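Local atomic coordinates of class II aldolase/adducin N-terminal domain-containing protein (Thermoplasma acidophilum, PDB entry 3M4R), a protein that binds a zinc ion through its class II aldolase-like N-terminal domain and is probably an oxidoreductase of the short-chain dehydrogenase/reductase family. Residues Asn6-Thr11 with Thr196-Tyr201; Glu19-Ser24 with Gly68-Arg73; Arg53-Leu58 with Gly77-Asp82; Val57-Asn62 with Pro108-Pro113; Lys151-Val156 with Ile205-Arg210. All coordinates share one frame; numbering follows the deposited sequence.

Contact 1 of 5, residues Asn6-Thr11 with Thr196-Tyr201; sequences NRWAET and TGKEAY
Trp-8 lays its indole against the first turn of helix 197-215, the last helix of this class II aldolase/adducin-type domain, and so ties the N-terminal loop to it. The main contact is a CH-pi interaction: CA of Lys-198 lies 3.5 Å from the centroid of the six-membered ring of Trp-8, only 8° off the ring normal. The aliphatic chain of Lys-198 then runs on over the five-membered ring, CG coming to 3.5 Å from CD1 of Trp-8. At the benzo end CE3 of Trp-8 meets CB of Tyr-201 at 3.5 Å, while CH2 rests on the backbone of Gly-197, where a side chain would collide with the indole. An alanine in place of Trp-8 would probably open a gap under CA of Lys-198 and beside CB of Tyr-201.

Tyr-201 reaches past the indole, and its OH accepts a nearly straight bond (172°) from N of Arg-7 at 3.2 Å. OD1 of Asn-6 sits in the plane of the tyrosine ring, at its CE2 edge. Further out, Tyr-22 of helix 16-28 meets Trp-8 edge-to-face, and Asp-202 takes both ND2 of Asn-6 and NZ of Lys-198. Thr-196, at the N-cap, accepts from N of Glu-199 with its OG1. A water donates to OD1 of Asn-6 (2.7 Å) and accepts from NZ of Lys-198 (3.1 Å).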
# COMPACT_ATOMS: atom_id res chain seq x y z
N ASN A 6 1.52 10.92 -15.31
CA ASN A 6 0.63 11.07 -14.14
C ASN A 6 -0.82 11.32 -14.59
O ASN A 6 -1.17 12.42 -15.05
CB ASN A 6 1.14 12.24 -13.29
CG ASN A 6 0.40 12.36 -11.98
OD1 ASN A 6 -0.82 12.51 -11.95
ND2 ASN A 6 1.15 12.34 -10.89
N ARG A 7 -1.67 10.31 -14.43
CA ARG A 7 -3.00 10.30 -15.05
C ARG A 7 -4.17 10.70 -14.12
O ARG A 7 -5.33 10.41 -14.45
CB ARG A 7 -3.26 8.91 -15.65
CG ARG A 7 -2.08 8.32 -16.43
CD ARG A 7 -2.44 6.97 -17.10
NE ARG A 7 -1.30 6.05 -17.19
CZ ARG A 7 -1.29 4.87 -17.84
NH1 ARG A 7 -0.18 4.12 -17.85
NH2 ARG A 7 -2.36 4.44 -18.49
N TRP A 8 -3.90 11.36 -13.00
CA TRP A 8 -4.97 11.63 -12.00
C TRP A 8 -5.82 12.80 -12.48
O TRP A 8 -5.29 13.90 -12.61
CB TRP A 8 -4.38 11.93 -10.61
CG TRP A 8 -5.41 11.94 -9.49
CD1 TRP A 8 -6.28 12.93 -9.20
CD2 TRP A 8 -5.64 10.90 -8.50
NE1 TRP A 8 -7.06 12.59 -8.11
CE2 TRP A 8 -6.68 11.35 -7.67
CE3 TRP A 8 -5.08 9.65 -8.27
CZ2 TRP A 8 -7.17 10.60 -6.61
CZ3 TRP A 8 -5.57 8.89 -7.19
CH2 TRP A 8 -6.61 9.37 -6.39
N ALA A 9 -7.10 12.56 -12.76
CA ALA A 9 -7.98 13.58 -13.37
C ALA A 9 -9.09 14.10 -12.44
O ALA A 9 -9.41 15.28 -12.45
CB ALA A 9 -8.57 13.05 -14.70
N GLU A 10 -9.67 13.24 -11.62
CA GLU A 10 -10.81 13.65 -10.79
C GLU A 10 -10.45 14.62 -9.66
O GLU A 10 -9.29 14.87 -9.36
CB GLU A 10 -11.49 12.42 -10.21
CG GLU A 10 -12.05 11.48 -11.26
CD GLU A 10 -13.05 12.15 -12.16
OE1 GLU A 10 -13.95 12.87 -11.65
OE2 GLU A 10 -12.93 11.96 -13.39
N THR A 11 -11.48 15.21 -9.08
CA THR A 11 -11.30 15.93 -7.83
C THR A 11 -12.38 15.56 -6.82
O THR A 11 -12.10 15.49 -5.62
CB THR A 11 -11.21 17.48 -8.04
OG1 THR A 11 -12.30 17.93 -8.86
CG2 THR A 11 -9.88 17.87 -8.72
N THR A 196 -4.86 12.09 0.89
CA THR A 196 -5.82 11.92 -0.17
C THR A 196 -5.24 10.93 -1.15
O THR A 196 -4.02 10.60 -1.11
CB THR A 196 -6.11 13.27 -0.90
OG1 THR A 196 -4.97 13.63 -1.71
CG2 THR A 196 -6.43 14.39 0.13
N GLY A 197 -6.11 10.42 -2.00
CA GLY A 197 -5.68 9.45 -3.00
C GLY A 197 -4.66 10.10 -3.93
O GLY A 197 -3.62 9.52 -4.21
N LYS A 198 -4.95 11.33 -4.40
CA LYS A 198 -4.08 11.99 -5.34
C LYS A 198 -2.66 12.13 -4.77
O LYS A 198 -1.68 11.91 -5.49
CB LYS A 198 -4.62 13.40 -5.72
CG LYS A 198 -3.88 14.05 -6.90
CD LYS A 198 -4.55 15.37 -7.32
CE LYS A 198 -3.84 16.03 -8.50
NZ LYS A 198 -2.46 16.43 -8.14
N GLU A 199 -2.56 12.54 -3.51
CA GLU A 199 -1.25 12.72 -2.86
C GLU A 199 -0.44 11.44 -2.91
O GLU A 199 0.74 11.46 -3.25
CB GLU A 199 -1.40 13.15 -1.40
CG GLU A 199 -1.24 14.62 -1.11
CD GLU A 199 -1.56 14.95 0.34
OE1 GLU A 199 -1.53 14.04 1.23
OE2 GLU A 199 -1.88 16.11 0.58
N ALA A 200 -1.05 10.32 -2.51
CA ALA A 200 -0.36 9.03 -2.54
C ALA A 200 0.04 8.64 -3.97
O ALA A 200 1.14 8.14 -4.20
CB ALA A 200 -1.26 7.91 -1.90
N TYR A 201 -0.89 8.86 -4.90
CA TYR A 201 -0.67 8.56 -6.32
C TYR A 201 0.44 9.42 -6.90
O TYR A 201 1.36 8.92 -7.52
CB TYR A 201 -1.91 8.85 -7.15
CG TYR A 201 -1.70 8.58 -8.63
CD1 TYR A 201 -1.63 7.28 -9.10
CD2 TYR A 201 -1.55 9.62 -9.55
CE1 TYR A 201 -1.42 7.00 -10.45
CE2 TYR A 201 -1.34 9.36 -10.93
CZ TYR A 201 -1.28 8.03 -11.36
OH TYR A 201 -1.07 7.70 -12.68
O HOH W 1 -1.67 14.72 -10.57

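Contact 2 of 5, residues Glu19-Ser24 with Gly68-Arg73; sequences EVVYGS and GTIDSR
Ser-24, which packs against Ile-70, grips the carbonyl O of Val-20 twice: its N and its OG reach that oxygen from opposite faces of the carbonyl plane, at 3.0 and 2.7 Å. The short OG bond follows from chi1 of -64°, which sets OG beside the backbone N, anti to the carbonyl carbon; the hydroxyl is also hydrogen-bonded to OG1 of Thr-41. With OG thus engaged on its own helix, it is CB of Ser-24 that meets the loop, 3.6 Å from CG2 of Ile-70.

The arrangement joins helix 16-28 to the loop leading into strand 75-79, an outermost strand in the mixed sheet of this AraD-like domain, without a hydrogen bond between the two segments. Val-21 spreads its two methyls over the loop backbone: CG1 stands 3.6 Å from O of Ile-70, and CG2 lies 3.6 Å from C of Asp-71. NE of Arg-25 also holds that Ile-70 oxygen. Phe-75 of strand 75-79 lies against Val-21, Ser-24 and Ile-70 together. Asp-71 starts away from the 19-24 segment, its side chain touching Arg-25; in the conformer described, OD1 of Asp-71 uses its syn lone pair to take NE of Arg-73 at 3.2 Å, a salt bridge in the guanidinium plane.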
# COMPACT_ATOMS: atom_id res chain seq x y z
N GLU A 19 -12.88 6.85 -3.99
CA GLU A 19 -11.55 7.45 -4.19
C GLU A 19 -10.42 6.40 -4.30
O GLU A 19 -9.62 6.47 -5.20
CB GLU A 19 -11.22 8.43 -3.06
CG GLU A 19 -9.86 9.15 -3.24
CD GLU A 19 -9.75 10.40 -2.36
OE1 GLU A 19 -10.73 10.72 -1.69
OE2 GLU A 19 -8.70 11.04 -2.30
N VAL A 20 -10.38 5.44 -3.39
CA VAL A 20 -9.38 4.37 -3.43
C VAL A 20 -9.53 3.50 -4.67
O VAL A 20 -8.52 3.06 -5.21
CB VAL A 20 -9.36 3.47 -2.13
CG1 VAL A 20 -10.48 2.39 -2.11
CG2 VAL A 20 -7.95 2.82 -1.97
N VAL A 21 -10.78 3.27 -5.13
CA VAL A 21 -11.03 2.47 -6.36
C VAL A 21 -10.40 3.21 -7.54
O VAL A 21 -9.69 2.63 -8.38
CB VAL A 21 -12.56 2.21 -6.60
CG1 VAL A 21 -12.86 1.83 -8.08
CG2 VAL A 21 -13.12 1.09 -5.63
N TYR A 22 -10.65 4.51 -7.59
CA TYR A 22 -10.10 5.34 -8.65
C TYR A 22 -8.59 5.26 -8.73
O TYR A 22 -8.04 5.01 -9.79
CB TYR A 22 -10.57 6.78 -8.48
CG TYR A 22 -10.08 7.64 -9.59
CD1 TYR A 22 -10.61 7.52 -10.86
CD2 TYR A 22 -9.06 8.57 -9.38
CE1 TYR A 22 -10.16 8.32 -11.90
CE2 TYR A 22 -8.60 9.35 -10.39
CZ TYR A 22 -9.14 9.22 -11.65
OH TYR A 22 -8.66 10.03 -12.66
N GLY A 23 -7.93 5.42 -7.60
CA GLY A 23 -6.48 5.34 -7.54
C GLY A 23 -5.97 3.98 -7.97
O GLY A 23 -4.97 3.88 -8.66
N SER A 24 -6.67 2.94 -7.52
CA SER A 24 -6.28 1.56 -7.81
C SER A 24 -6.32 1.33 -9.29
O SER A 24 -5.41 0.77 -9.87
CB SER A 24 -7.23 0.63 -7.10
OG SER A 24 -7.08 0.83 -5.72
N GLY A 68 -6.47 -3.14 -11.46
CA GLY A 68 -6.79 -2.44 -12.73
C GLY A 68 -8.29 -2.26 -13.00
O GLY A 68 -8.71 -1.22 -13.53
N THR A 69 -9.08 -3.27 -12.60
CA THR A 69 -10.51 -3.34 -12.86
C THR A 69 -11.30 -3.45 -11.56
O THR A 69 -12.43 -3.90 -11.53
CB THR A 69 -10.82 -4.54 -13.81
OG1 THR A 69 -10.39 -5.75 -13.20
CG2 THR A 69 -10.08 -4.39 -15.12
N ILE A 70 -10.70 -2.99 -10.47
CA ILE A 70 -11.29 -3.18 -9.16
C ILE A 70 -12.56 -2.31 -9.02
O ILE A 70 -12.75 -1.31 -9.74
CB ILE A 70 -10.28 -2.90 -8.06
CG1 ILE A 70 -10.64 -3.67 -6.77
CG2 ILE A 70 -10.14 -1.38 -7.80
CD1 ILE A 70 -9.45 -3.81 -5.83
N ASP A 71 -13.45 -2.74 -8.15
CA ASP A 71 -14.61 -1.96 -7.74
C ASP A 71 -14.76 -2.06 -6.23
O ASP A 71 -13.86 -2.54 -5.56
CB ASP A 71 -15.89 -2.37 -8.53
CG ASP A 71 -16.42 -3.72 -8.17
OD1 ASP A 71 -16.06 -4.33 -7.11
OD2 ASP A 71 -17.25 -4.20 -8.97
N SER A 72 -15.85 -1.53 -5.70
CA SER A 72 -15.95 -1.40 -4.24
C SER A 72 -15.89 -2.75 -3.56
O SER A 72 -15.37 -2.85 -2.44
CB SER A 72 -17.24 -0.67 -3.82
OG SER A 72 -18.38 -1.16 -4.51
N ARG A 73 -16.37 -3.79 -4.24
CA ARG A 73 -16.34 -5.17 -3.73
C ARG A 73 -14.94 -5.66 -3.48
O ARG A 73 -14.73 -6.59 -2.72
CB ARG A 73 -16.97 -6.17 -4.73
CG ARG A 73 -18.46 -6.09 -4.88
CD ARG A 73 -18.89 -7.03 -6.00
NE ARG A 73 -17.98 -6.92 -7.15
CZ ARG A 73 -17.97 -7.75 -8.18
NH1 ARG A 73 -18.80 -8.78 -8.22
NH2 ARG A 73 -17.12 -7.56 -9.16

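Contact 3 of 5, residues Arg53-Leu58 with Gly77-Asp82; sequences RIISVL and GIRMDD
Leu-58 and Ile-78 form a hydrogen-bonded antiparallel pair where strand 54-61 meets strand 75-79, the last strand at this end of the mixed sheet. Backbone bonds come first: N of Leu-58 donates to O of Ile-78 at 2.8 Å, and N of Ile-78 returns a bond to O of Leu-58, also at 2.8 Å. Beyond Arg-79, the N-cap of helix 80-85, N of Met-80 (selenomethionine) still donates to O of Ser-56 at 3.0 Å. A water donates to that same Ser-56 oxygen and accepts from N of Asp-81, bridging strand and helix.

Among the apolar contacts, the selenium of Met-80 lies 3.8 Å from CB of Leu-58, brought there by the bend at chi2 (-68°), and both residues touch Ala-121. Val-57 puts CG1 on CA of Gly-77 at 3.6 Å.

Charged groups make the third set. In the conformer described, CD1 of Ile-55 sits over a face of the Arg-79 guanidinium. Asp-49 makes salt bridges to both Arg-53 and Arg-79, whose NH1 atoms stand 4.3 Å apart.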
# COMPACT_ATOMS: atom_id res chain seq x y z
N ARG A 53 -21.56 0.28 16.21
CA ARG A 53 -20.45 1.05 16.71
C ARG A 53 -19.81 1.78 15.51
O ARG A 53 -19.70 1.22 14.41
CB ARG A 53 -19.47 0.16 17.46
CG ARG A 53 -20.03 -0.26 18.85
CD ARG A 53 -19.33 -1.41 19.57
NE ARG A 53 -19.04 -2.52 18.65
CZ ARG A 53 -19.10 -3.81 18.93
NH1 ARG A 53 -18.79 -4.66 17.96
NH2 ARG A 53 -19.44 -4.27 20.14
N ILE A 54 -19.45 3.04 15.71
CA ILE A 54 -18.73 3.81 14.68
C ILE A 54 -17.26 3.49 14.91
O ILE A 54 -16.77 3.63 16.02
CB ILE A 54 -19.02 5.33 14.75
CG1 ILE A 54 -20.51 5.58 14.67
CG2 ILE A 54 -18.41 6.08 13.53
CD1 ILE A 54 -21.23 4.79 13.52
N ILE A 55 -16.59 2.97 13.89
CA ILE A 55 -15.22 2.44 14.07
C ILE A 55 -14.33 2.81 12.91
O ILE A 55 -14.82 3.11 11.82
CB ILE A 55 -15.20 0.87 14.17
CG1 ILE A 55 -16.00 0.23 13.01
CG2 ILE A 55 -15.76 0.38 15.54
CD1 ILE A 55 -15.53 -1.21 12.65
N SER A 56 -13.02 2.70 13.14
CA SER A 56 -12.02 2.97 12.15
C SER A 56 -11.72 1.67 11.37
O SER A 56 -11.45 0.65 11.97
CB SER A 56 -10.76 3.50 12.84
OG SER A 56 -9.78 3.69 11.87
N VAL A 57 -11.89 1.71 10.05
CA VAL A 57 -11.83 0.51 9.22
C VAL A 57 -10.76 0.76 8.16
O VAL A 57 -10.74 1.84 7.54
CB VAL A 57 -13.16 0.19 8.55
CG1 VAL A 57 -13.05 -1.00 7.62
CG2 VAL A 57 -14.32 -0.09 9.64
N LEU A 58 -9.88 -0.23 7.97
CA LEU A 58 -8.99 -0.28 6.86
C LEU A 58 -9.66 -1.05 5.76
O LEU A 58 -9.91 -2.23 5.87
CB LEU A 58 -7.63 -0.94 7.23
CG LEU A 58 -6.59 -1.02 6.09
CD1 LEU A 58 -5.95 0.38 5.81
CD2 LEU A 58 -5.53 -2.07 6.49
N GLY A 77 -13.02 -4.91 4.56
CA GLY A 77 -12.92 -4.09 5.76
C GLY A 77 -12.23 -4.81 6.90
O GLY A 77 -12.72 -5.87 7.34
N ILE A 78 -11.15 -4.20 7.42
CA ILE A 78 -10.39 -4.72 8.56
C ILE A 78 -10.48 -3.72 9.69
O ILE A 78 -10.28 -2.51 9.50
CB ILE A 78 -8.89 -4.99 8.17
CG1 ILE A 78 -8.80 -5.98 7.00
CG2 ILE A 78 -8.02 -5.48 9.36
CD1 ILE A 78 -9.31 -7.43 7.26
N ARG A 79 -10.80 -4.19 10.87
CA ARG A 79 -10.88 -3.29 12.02
C ARG A 79 -9.50 -2.76 12.33
O ARG A 79 -8.58 -3.52 12.52
CB ARG A 79 -11.42 -4.01 13.26
CG ARG A 79 -12.80 -4.61 13.08
CD ARG A 79 -13.32 -5.38 14.31
NE ARG A 79 -14.70 -5.69 13.99
CZ ARG A 79 -15.75 -4.97 14.34
NH1 ARG A 79 -15.63 -3.91 15.14
NH2 ARG A 79 -16.93 -5.35 13.91
N MSE A 80 -9.34 -1.43 12.38
CA MSE A 80 -8.04 -0.84 12.67
C MSE A 80 -7.63 -1.10 14.10
O MSE A 80 -6.45 -1.32 14.35
CB MSE A 80 -8.00 0.68 12.39
CG MSE A 80 -7.72 0.97 10.88
SE MSE A 80 -5.91 0.49 10.30
CE MSE A 80 -5.03 1.82 11.42
N ASP A 81 -8.57 -1.09 15.03
CA ASP A 81 -8.25 -1.43 16.42
C ASP A 81 -7.54 -2.78 16.48
O ASP A 81 -6.51 -2.91 17.11
CB ASP A 81 -9.52 -1.56 17.26
CG ASP A 81 -10.00 -0.24 17.81
OD1 ASP A 81 -9.29 0.78 17.69
OD2 ASP A 81 -11.12 -0.24 18.43
N ASP A 82 -8.07 -3.76 15.76
CA ASP A 82 -7.49 -5.11 15.69
C ASP A 82 -6.11 -5.10 15.00
O ASP A 82 -5.13 -5.66 15.48
CB ASP A 82 -8.41 -6.03 14.92
CG ASP A 82 -9.66 -6.45 15.69
OD1 ASP A 82 -9.93 -5.88 16.77
OD2 ASP A 82 -10.33 -7.41 15.20
O HOH W 2 -11.42 -0.49 14.54

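Contact 4 of 5, residues Val57-Asn62 with Pro108-Pro113; sequences VLRVKN and PSEPSP
A proline-rich loop leading to helix 117-121, and to the zinc ligand Glu-116 just before it, is pinned to strand 54-61 of the mixed sheet by Arg-59, Val-60 and Asn-62. The polar link is a salt bridge: NH1 of Arg-59 donates to OE2 of Glu-110 at 2.9 Å. The carboxylate oxygen lies in the guanidinium plane and is met on its syn side, though the two flat groups are turned 68° apart. NE of Arg-59 is paired with Glu-47 and NH1 also bonds O of Phe-75, while OE1 of Glu-110 takes N of Gly-77, fixing the rotation of both groups. A leucine in place of Arg-59 would probably leave the carboxylates of Glu-47 and Glu-110 without their shared positive mate.

Asn-62 stands with CG between its backbone N and carbonyl carbon (chi1 64°), and its amide packs against the ring of Pro-111: ND2 of Asn-62 is 3.6 Å from CD of Pro-111, and CG of Asn-62 3.6 Å from CB of Pro-111. The amide is held by Thr-76 and by O of Arg-73 through ND2, and by N of Gly-64 through OD1. A single backbone bridge pairs Asn-62 with Pro-113. CG1 of Val-60 touches CB of Pro-113 at 3.7 Å.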
# COMPACT_ATOMS: atom_id res chain seq x y z
N VAL A 57 -11.89 1.71 10.05
CA VAL A 57 -11.83 0.51 9.22
C VAL A 57 -10.76 0.76 8.16
O VAL A 57 -10.74 1.84 7.54
CB VAL A 57 -13.16 0.19 8.55
CG1 VAL A 57 -13.05 -1.00 7.62
CG2 VAL A 57 -14.32 -0.09 9.64
N LEU A 58 -9.88 -0.23 7.97
CA LEU A 58 -8.99 -0.28 6.86
C LEU A 58 -9.66 -1.05 5.76
O LEU A 58 -9.91 -2.23 5.87
CB LEU A 58 -7.63 -0.94 7.23
CG LEU A 58 -6.59 -1.02 6.09
CD1 LEU A 58 -5.95 0.38 5.81
CD2 LEU A 58 -5.53 -2.07 6.49
N ARG A 59 -9.96 -0.36 4.68
CA ARG A 59 -10.52 -0.98 3.49
C ARG A 59 -9.34 -1.26 2.58
O ARG A 59 -8.72 -0.34 2.03
CB ARG A 59 -11.54 -0.04 2.82
CG ARG A 59 -12.94 0.02 3.48
CD ARG A 59 -13.78 -1.22 3.14
NE ARG A 59 -14.91 -1.39 4.04
CZ ARG A 59 -15.74 -2.44 4.09
NH1 ARG A 59 -15.64 -3.44 3.24
NH2 ARG A 59 -16.69 -2.49 5.03
N VAL A 60 -9.00 -2.53 2.45
CA VAL A 60 -7.78 -2.95 1.80
C VAL A 60 -8.14 -3.88 0.66
O VAL A 60 -9.08 -4.66 0.74
CB VAL A 60 -6.81 -3.65 2.76
CG1 VAL A 60 -7.42 -4.98 3.34
CG2 VAL A 60 -5.47 -3.96 2.09
N LYS A 61 -7.36 -3.78 -0.42
CA LYS A 61 -7.54 -4.61 -1.59
C LYS A 61 -7.63 -6.07 -1.24
O LYS A 61 -6.87 -6.54 -0.42
CB LYS A 61 -6.36 -4.38 -2.55
CG LYS A 61 -6.56 -5.01 -3.88
CD LYS A 61 -5.62 -6.08 -4.08
CE LYS A 61 -5.59 -6.53 -5.53
NZ LYS A 61 -5.78 -8.03 -5.55
N ASN A 62 -8.55 -6.81 -1.88
CA ASN A 62 -8.76 -8.21 -1.57
C ASN A 62 -8.47 -9.11 -2.76
O ASN A 62 -8.11 -8.62 -3.81
CB ASN A 62 -10.16 -8.45 -0.95
CG ASN A 62 -11.28 -8.13 -1.89
OD1 ASN A 62 -11.20 -8.44 -3.07
ND2 ASN A 62 -12.38 -7.57 -1.34
N PRO A 108 -16.98 -11.13 7.70
CA PRO A 108 -16.20 -12.31 7.34
C PRO A 108 -16.61 -12.95 6.00
O PRO A 108 -15.89 -13.82 5.53
CB PRO A 108 -16.42 -13.26 8.54
CG PRO A 108 -16.72 -12.37 9.73
CD PRO A 108 -17.51 -11.18 9.09
N SER A 109 -17.72 -12.54 5.41
CA SER A 109 -18.13 -13.11 4.12
C SER A 109 -17.49 -12.38 2.94
O SER A 109 -17.58 -12.84 1.81
CB SER A 109 -19.66 -13.11 3.96
OG SER A 109 -20.15 -11.80 3.76
N GLU A 110 -16.81 -11.26 3.21
CA GLU A 110 -16.01 -10.62 2.16
C GLU A 110 -14.83 -11.47 1.70
O GLU A 110 -14.42 -12.40 2.41
CB GLU A 110 -15.50 -9.25 2.60
CG GLU A 110 -16.61 -8.30 2.79
CD GLU A 110 -16.17 -6.94 3.30
OE1 GLU A 110 -15.07 -6.79 3.86
OE2 GLU A 110 -16.96 -6.00 3.16
N PRO A 111 -14.32 -11.18 0.48
CA PRO A 111 -13.12 -11.89 0.04
C PRO A 111 -11.91 -11.63 0.96
O PRO A 111 -11.81 -10.58 1.58
CB PRO A 111 -12.89 -11.36 -1.38
CG PRO A 111 -14.23 -10.73 -1.80
CD PRO A 111 -14.76 -10.17 -0.51
N SER A 112 -11.02 -12.62 1.07
CA SER A 112 -9.82 -12.49 1.92
C SER A 112 -9.02 -11.23 1.60
O SER A 112 -8.83 -10.89 0.45
CB SER A 112 -8.93 -13.71 1.77
OG SER A 112 -9.55 -14.87 2.28
N PRO A 113 -8.55 -10.52 2.64
CA PRO A 113 -7.78 -9.32 2.44
C PRO A 113 -6.36 -9.66 1.98
O PRO A 113 -5.85 -10.76 2.22
CB PRO A 113 -7.77 -8.67 3.85
CG PRO A 113 -7.84 -9.84 4.77
CD PRO A 113 -8.73 -10.84 4.08

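Contact 5 of 5, residues Lys151-Val156 with Ile205-Arg210; sequences KILGNV and INIVSR
The guanidinium of Arg-210 lies over peptide groups: O of Leu-153 sits 3.3 Å above its plane, displaced toward the rim, and N of Gly-154 is over its centre. A bend at chi3 (82°) carries NE toward the end of helix 146-153, and NH2 comes to 3.7 Å from CA of Gly-154. The positive charge thus rests by the carbonyl end of a helix, whose partial negative charge would probably attract it.

Gly-154 is where the chain leaves helix 146-153, with a positive phi of 117°. A side chain there would be jammed against the carbonyl O of Leu-153 and would also strike NH2 of Arg-210. The contact joins this helix end, and the turn leading into strand 156-159 at one end of the mixed sheet, to helix 197-215 of the AraD-like domain. The turn is an inverse gamma turn centred on Asn-155, with a weak bond from N of Val-156 to O of Gly-154.

Side-chain methyls make the rest: CD2 of Leu-153 rests on the backbone O of Ile-207 at 3.6 Å, and Ile-136 of helix 134-140 packs on both residues. The side chains of Val-156 and Ile-207 run antiparallel past one another, CG1 of the valine lying 3.7 Å from CD1 of the isoleucine.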
# COMPACT_ATOMS: atom_id res chain seq x y z
N LYS A 151 18.92 9.51 -2.94
CA LYS A 151 19.20 10.80 -3.57
C LYS A 151 18.60 10.83 -4.99
O LYS A 151 18.20 11.89 -5.47
CB LYS A 151 20.71 11.17 -3.56
CG LYS A 151 21.38 11.15 -2.14
CD LYS A 151 22.66 12.06 -1.90
CE LYS A 151 23.29 12.60 -3.12
NZ LYS A 151 24.65 13.38 -2.96
N ILE A 152 18.51 9.67 -5.64
CA ILE A 152 17.98 9.59 -7.00
C ILE A 152 16.47 9.78 -6.97
O ILE A 152 15.90 10.52 -7.76
CB ILE A 152 18.30 8.21 -7.67
CG1 ILE A 152 19.82 8.08 -7.92
CG2 ILE A 152 17.58 8.06 -8.99
CD1 ILE A 152 20.31 6.65 -8.14
N LEU A 153 15.84 9.13 -6.00
CA LEU A 153 14.40 8.97 -5.96
C LEU A 153 13.66 10.08 -5.21
O LEU A 153 12.46 10.27 -5.42
CB LEU A 153 14.07 7.61 -5.36
CG LEU A 153 14.55 6.40 -6.17
CD1 LEU A 153 14.07 5.10 -5.53
CD2 LEU A 153 14.15 6.44 -7.67
N GLY A 154 14.34 10.78 -4.32
CA GLY A 154 13.74 11.92 -3.62
C GLY A 154 13.60 11.77 -2.13
O GLY A 154 14.48 11.18 -1.50
N ASN A 155 12.52 12.30 -1.54
CA ASN A 155 12.40 12.27 -0.09
C ASN A 155 11.82 10.93 0.32
O ASN A 155 10.62 10.80 0.60
CB ASN A 155 11.54 13.41 0.48
CG ASN A 155 11.68 13.52 1.97
OD1 ASN A 155 12.59 12.92 2.57
ND2 ASN A 155 10.80 14.30 2.59
N VAL A 156 12.69 9.92 0.32
CA VAL A 156 12.27 8.56 0.59
C VAL A 156 13.16 7.93 1.62
O VAL A 156 14.21 8.41 1.89
CB VAL A 156 12.31 7.70 -0.67
CG1 VAL A 156 11.33 8.24 -1.69
CG2 VAL A 156 13.76 7.63 -1.24
N ILE A 205 4.00 8.06 -8.70
CA ILE A 205 4.45 8.31 -10.08
C ILE A 205 5.80 9.01 -10.08
O ILE A 205 6.72 8.59 -10.79
CB ILE A 205 3.41 9.11 -10.89
CG1 ILE A 205 2.11 8.33 -11.06
CG2 ILE A 205 3.98 9.53 -12.27
CD1 ILE A 205 2.30 6.90 -11.58
N ASN A 206 5.91 10.08 -9.29
CA ASN A 206 7.14 10.88 -9.21
C ASN A 206 8.33 10.00 -8.89
O ASN A 206 9.34 10.05 -9.59
CB ASN A 206 6.97 12.02 -8.19
CG ASN A 206 6.25 13.23 -8.79
OD1 ASN A 206 6.48 13.55 -9.97
ND2 ASN A 206 5.42 13.91 -8.01
N ILE A 207 8.19 9.10 -7.92
CA ILE A 207 9.29 8.22 -7.53
C ILE A 207 9.63 7.17 -8.57
O ILE A 207 10.81 6.98 -8.91
CB ILE A 207 9.03 7.54 -6.19
CG1 ILE A 207 9.14 8.57 -5.05
CG2 ILE A 207 9.99 6.36 -5.98
CD1 ILE A 207 8.36 8.15 -3.81
N VAL A 208 8.62 6.52 -9.13
CA VAL A 208 8.91 5.46 -10.09
C VAL A 208 9.51 6.08 -11.35
O VAL A 208 10.45 5.53 -11.91
CB VAL A 208 7.65 4.65 -10.43
CG1 VAL A 208 7.92 3.71 -11.58
CG2 VAL A 208 7.16 3.85 -9.17
N SER A 209 8.97 7.22 -11.78
CA SER A 209 9.39 7.85 -13.02
C SER A 209 10.83 8.33 -12.89
O SER A 209 11.58 8.27 -13.85
CB SER A 209 8.41 8.94 -13.48
OG SER A 209 8.55 10.16 -12.75
N ARG A 210 11.23 8.74 -11.69
CA ARG A 210 12.62 9.04 -11.38
C ARG A 210 13.52 7.80 -11.46
O ARG A 210 14.66 7.88 -11.98
CB ARG A 210 12.78 9.76 -10.04
CG ARG A 210 12.14 11.15 -10.05
CD ARG A 210 12.05 11.80 -8.67
NE ARG A 210 13.31 12.43 -8.31
CZ ARG A 210 13.47 13.33 -7.34
NH1 ARG A 210 14.67 13.83 -7.10
NH2 ARG A 210 12.44 13.71 -6.58

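How the contacts relate
Contact 1 closes the longest loop, with contacts 2, 3 and 4 nested inside it; contact 5 opens after these three have closed and crosses contact 1 along the chain. Contacts 1 and 5 share helix 197-215, their centres about 17 Å apart. Contacts 3 and 4 share strand 54-61, with centres about 11 Å apart, and touch through Gly-77 and Glu-110. Contact 2 joins the two groups: Glu-19 and Tyr-22 bond to contact 1, and O of Arg-73 to Asn-62 of contact 4. The centres of contacts 3 and 5 are about 32 Å apart, on opposite sides of the chain's centre; contact 3 includes strand 75-79 and contact 5 reaches strand 156-159, the two outermost in the zinc-binding domain's sheet.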